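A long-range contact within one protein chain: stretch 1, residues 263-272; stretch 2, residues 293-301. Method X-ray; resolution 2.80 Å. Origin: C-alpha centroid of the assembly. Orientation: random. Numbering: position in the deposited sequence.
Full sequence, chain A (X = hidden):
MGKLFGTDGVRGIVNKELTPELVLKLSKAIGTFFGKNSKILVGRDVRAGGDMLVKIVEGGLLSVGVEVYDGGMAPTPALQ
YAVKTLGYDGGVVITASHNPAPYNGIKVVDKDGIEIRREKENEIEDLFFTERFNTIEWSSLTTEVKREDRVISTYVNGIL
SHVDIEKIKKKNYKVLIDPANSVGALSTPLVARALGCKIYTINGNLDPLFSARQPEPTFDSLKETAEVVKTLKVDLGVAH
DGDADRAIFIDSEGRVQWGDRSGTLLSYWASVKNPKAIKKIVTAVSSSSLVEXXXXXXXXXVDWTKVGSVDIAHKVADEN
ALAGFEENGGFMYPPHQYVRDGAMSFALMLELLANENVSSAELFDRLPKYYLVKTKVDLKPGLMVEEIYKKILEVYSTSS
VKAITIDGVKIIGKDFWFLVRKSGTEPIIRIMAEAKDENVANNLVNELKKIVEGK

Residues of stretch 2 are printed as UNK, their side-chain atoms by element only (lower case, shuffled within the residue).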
# COMPACT_ATOMS: atom_id res chain seq x y z
N GLY A 263 9.64 -6.74 3.26
CA GLY A 263 8.76 -7.46 2.35
C GLY A 263 9.42 -8.77 2.04
O GLY A 263 8.76 -9.80 1.88
N THR A 264 10.75 -8.73 1.96
CA THR A 264 11.57 -9.91 1.67
C THR A 264 11.53 -10.91 2.83
O THR A 264 11.31 -12.10 2.63
CB THR A 264 13.03 -9.47 1.37
OG1 THR A 264 13.09 -8.80 0.11
CG2 THR A 264 13.96 -10.67 1.34
N LEU A 265 11.74 -10.41 4.04
CA LEU A 265 11.71 -11.20 5.27
C LEU A 265 10.33 -11.85 5.42
O LEU A 265 10.22 -13.03 5.78
CB LEU A 265 11.99 -10.28 6.46
CG LEU A 265 13.25 -10.45 7.32
CD1 LEU A 265 14.35 -11.09 6.51
CD2 LEU A 265 13.69 -9.10 7.85
N LEU A 266 9.29 -11.07 5.17
CA LEU A 266 7.90 -11.52 5.26
C LEU A 266 7.59 -12.47 4.12
O LEU A 266 6.87 -13.46 4.29
CB LEU A 266 6.96 -10.33 5.21
CG LEU A 266 6.32 -9.86 6.52
CD1 LEU A 266 7.23 -10.10 7.73
CD2 LEU A 266 5.97 -8.40 6.37
N SER A 267 8.13 -12.16 2.95
CA SER A 267 7.92 -13.01 1.79
C SER A 267 8.51 -14.38 2.13
O SER A 267 8.04 -15.43 1.69
CB SER A 267 8.61 -12.38 0.58
OG SER A 267 7.96 -12.76 -0.62
N TYR A 268 9.55 -14.36 2.94
CA TYR A 268 10.21 -15.59 3.36
C TYR A 268 9.29 -16.42 4.28
O TYR A 268 8.94 -17.56 3.97
CB TYR A 268 11.50 -15.23 4.10
CG TYR A 268 12.10 -16.37 4.86
CD1 TYR A 268 12.52 -17.53 4.20
CD2 TYR A 268 12.20 -16.32 6.25
CE1 TYR A 268 13.04 -18.61 4.90
CE2 TYR A 268 12.72 -17.41 6.97
CZ TYR A 268 13.13 -18.54 6.29
OH TYR A 268 13.62 -19.62 6.99
N TRP A 269 8.93 -15.83 5.41
CA TRP A 269 8.07 -16.48 6.38
C TRP A 269 6.83 -17.10 5.73
O TRP A 269 6.36 -18.15 6.16
CB TRP A 269 7.65 -15.46 7.43
CG TRP A 269 7.08 -16.10 8.64
CD1 TRP A 269 5.92 -15.77 9.27
CD2 TRP A 269 7.67 -17.15 9.40
NE1 TRP A 269 5.75 -16.56 10.39
CE2 TRP A 269 6.81 -17.41 10.49
CE3 TRP A 269 8.84 -17.91 9.27
CZ2 TRP A 269 7.08 -18.39 11.44
CZ3 TRP A 269 9.11 -18.89 10.22
CH2 TRP A 269 8.24 -19.12 11.29
N ALA A 270 6.31 -16.44 4.70
CA ALA A 270 5.12 -16.95 4.02
C ALA A 270 5.33 -18.34 3.43
O ALA A 270 4.40 -19.14 3.39
CB ALA A 270 4.67 -15.98 2.94
N SER A 271 6.56 -18.61 2.97
CA SER A 271 6.89 -19.93 2.40
C SER A 271 6.99 -20.97 3.52
O SER A 271 6.66 -22.14 3.34
CB SER A 271 8.21 -19.88 1.65
OG SER A 271 9.26 -19.59 2.56
N VAL A 272 7.48 -20.53 4.67
CA VAL A 272 7.61 -21.42 5.82
C VAL A 272 6.23 -21.87 6.28
O VAL A 272 6.07 -22.99 6.75
CB VAL A 272 8.34 -20.71 6.98
CG1 VAL A 272 8.31 -21.58 8.22
CG2 VAL A 272 9.78 -20.40 6.59
N UNK A 293 18.35 -12.04 -4.35
CA UNK A 293 19.48 -12.61 -3.67
C UNK A 293 19.05 -13.48 -2.50
O UNK A 293 19.44 -14.64 -2.40
o UNK A 293 23.66 -10.80 -1.88
c UNK A 293 21.81 -11.94 -2.85
o UNK A 293 22.51 -9.74 -3.44
c UNK A 293 22.73 -10.74 -2.71
c UNK A 293 20.39 -11.50 -3.19
N UNK A 294 18.25 -12.91 -1.62
CA UNK A 294 17.79 -13.62 -0.44
C UNK A 294 16.76 -14.70 -0.72
O UNK A 294 16.88 -15.80 -0.20
c UNK A 294 18.31 -12.88 2.82
c UNK A 294 18.33 -13.33 4.13
c UNK A 294 17.21 -12.63 0.57
c UNK A 294 16.16 -14.30 3.82
c UNK A 294 16.15 -13.84 2.51
c UNK A 294 17.25 -14.03 4.62
o UNK A 294 17.25 -14.46 5.93
c UNK A 294 17.23 -13.12 1.99
N UNK A 295 15.75 -14.41 -1.52
CA UNK A 295 14.74 -15.44 -1.77
C UNK A 295 15.26 -16.55 -2.65
O UNK A 295 14.66 -17.62 -2.70
c UNK A 295 13.48 -14.83 -2.39
c UNK A 295 12.72 -13.86 -1.47
c UNK A 295 12.40 -14.53 -0.13
c UNK A 295 11.44 -13.41 -2.16
N UNK A 296 16.38 -16.29 -3.33
CA UNK A 296 16.99 -17.28 -4.21
C UNK A 296 17.39 -18.53 -3.45
O UNK A 296 17.14 -19.66 -3.90
o UNK A 296 17.86 -15.99 -6.07
c UNK A 296 18.22 -16.70 -4.90
N UNK A 297 18.01 -18.34 -2.29
CA UNK A 297 18.42 -19.46 -1.48
C UNK A 297 17.25 -20.11 -0.74
O UNK A 297 17.40 -20.56 0.40
c UNK A 297 20.29 -17.66 1.43
n UNK A 297 18.80 -16.02 2.69
c UNK A 297 20.18 -16.31 2.16
c UNK A 297 19.21 -17.82 0.35
c UNK A 297 19.51 -19.02 -0.50
N UNK A 298 16.09 -20.16 -1.39
CA UNK A 298 14.90 -20.77 -0.81
C UNK A 298 14.00 -21.23 -1.96
O UNK A 298 12.91 -21.77 -1.74
c UNK A 298 15.06 -20.15 2.41
c UNK A 298 16.49 -18.52 3.49
c UNK A 298 15.61 -18.11 1.30
c UNK A 298 14.94 -19.33 1.29
o UNK A 298 17.27 -18.13 4.57
c UNK A 298 14.15 -19.78 0.08
c UNK A 298 15.83 -19.75 3.51
c UNK A 298 16.38 -17.70 2.39
N UNK A 299 14.47 -20.99 -3.19
CA UNK A 299 13.75 -21.39 -4.40
C UNK A 299 12.52 -20.58 -4.72
O UNK A 299 11.70 -20.96 -5.57
o UNK A 299 14.49 -24.94 -3.90
c UNK A 299 14.60 -23.74 -4.15
c UNK A 299 13.38 -22.87 -4.30
n UNK A 299 15.78 -23.15 -4.31
N UNK A 300 12.40 -19.44 -4.05
CA UNK A 300 11.28 -18.54 -4.25
C UNK A 300 11.63 -17.59 -5.38
O UNK A 300 12.55 -16.79 -5.25
c UNK A 300 9.72 -16.96 -3.11
c UNK A 300 10.97 -18.65 -1.75
c UNK A 300 11.02 -17.72 -2.97
c UNK A 300 10.96 -17.94 -0.41
N UNK A 301 10.93 -17.70 -6.51
CA UNK A 301 11.20 -16.80 -7.63
C UNK A 301 10.53 -15.48 -7.31
O UNK A 301 9.53 -15.45 -6.59
n UNK A 301 9.11 -18.28 -10.90
o UNK A 301 9.96 -20.37 -10.74
c UNK A 301 10.80 -18.73 -9.21
c UNK A 301 9.92 -19.19 -10.35
c UNK A 301 10.57 -17.30 -8.91

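Position 293 carries three carbons in an unbranched run, the third bearing two oxygens, the composition of a carboxylate on a two-methylene arm. The side chain is out of reach of stretch 1, and its oxygens are hydrogen-bonded elsewhere in the structure. This is Glu293.

Position 294 has one carbon followed by a ring of six carbons bearing one oxygen, a phenol. Its CB points toward stretch 1 and lies 3.9 Å from CG2 of Thr264. The residue is Tyr294; its OH approaches CD1 of Leu265 at 4.5 Å.

Position 295 has four carbons forked at the second, without a heteroatom. Its CA-to-CB bond points sideways, but the end comes nearer, lying by Thr264, Ser267 and Tyr268. The fork at the second carbon identifies Leu295: CD2 is 3.8 Å from Thr264 O and 4.4 Å from Tyr268 CB, while CD1 is 3.9 Å from Ser267 OG.

Position 296 shows one carbon and one oxygen, out of reach of stretch 1: Ser296.

Position 297 is a row of four carbons ending in nitrogen, without contact to stretch 1, hence Lys297. NZ makes a weak hydrogen bond to Tyr294 O at 3.5 Å.

Position 298 is again one carbon and a six-carbon ring with one oxygen; CA-to-CB is directed toward stretch 1, and the ring meets that of Tyr268. It is Tyr298. Its CE1 lies 3.3 Å from Tyr268 CE1; the ring centroids are 4.7 Å apart and the planes meet at 53°, an edge-to-face pair. Lys297 NZ also makes a weak hydrogen bond to Tyr298 OH, at 3.2 Å.

Position 299 has two carbons, the second carrying one oxygen and one nitrogen: Asn299, out of reach.

Position 300 has four carbons forked at the first, one arm two carbons long, and a carbon lies by Ser271. The fork separates Ile300 from its isomer at 295. Its CD1 reaches Ser271 OG at 3.8 Å.

Position 301 has three carbons, the third bearing one oxygen and one nitrogen: Gln301, out of reach.

The contact buries 397 Å² and contains no hydrogen bond across the stretches, so packing carries it. Tyr294 packs on Thr264 CG2, Leu295 lies against the helix from Thr264 to Tyr268, and the edge of Tyr268 meets the face of Tyr298. Ile300 packs by Ser271, whose OG donates a very short 2.5 Å hydrogen bond to Tyr268 O. That bond gives the hydroxyl an acceptor within its own helix; the hydrocarbon side chain of Ile300 meets it by van der Waals contact alone.

Stretch 2 293-301: EYLSKYNIQ
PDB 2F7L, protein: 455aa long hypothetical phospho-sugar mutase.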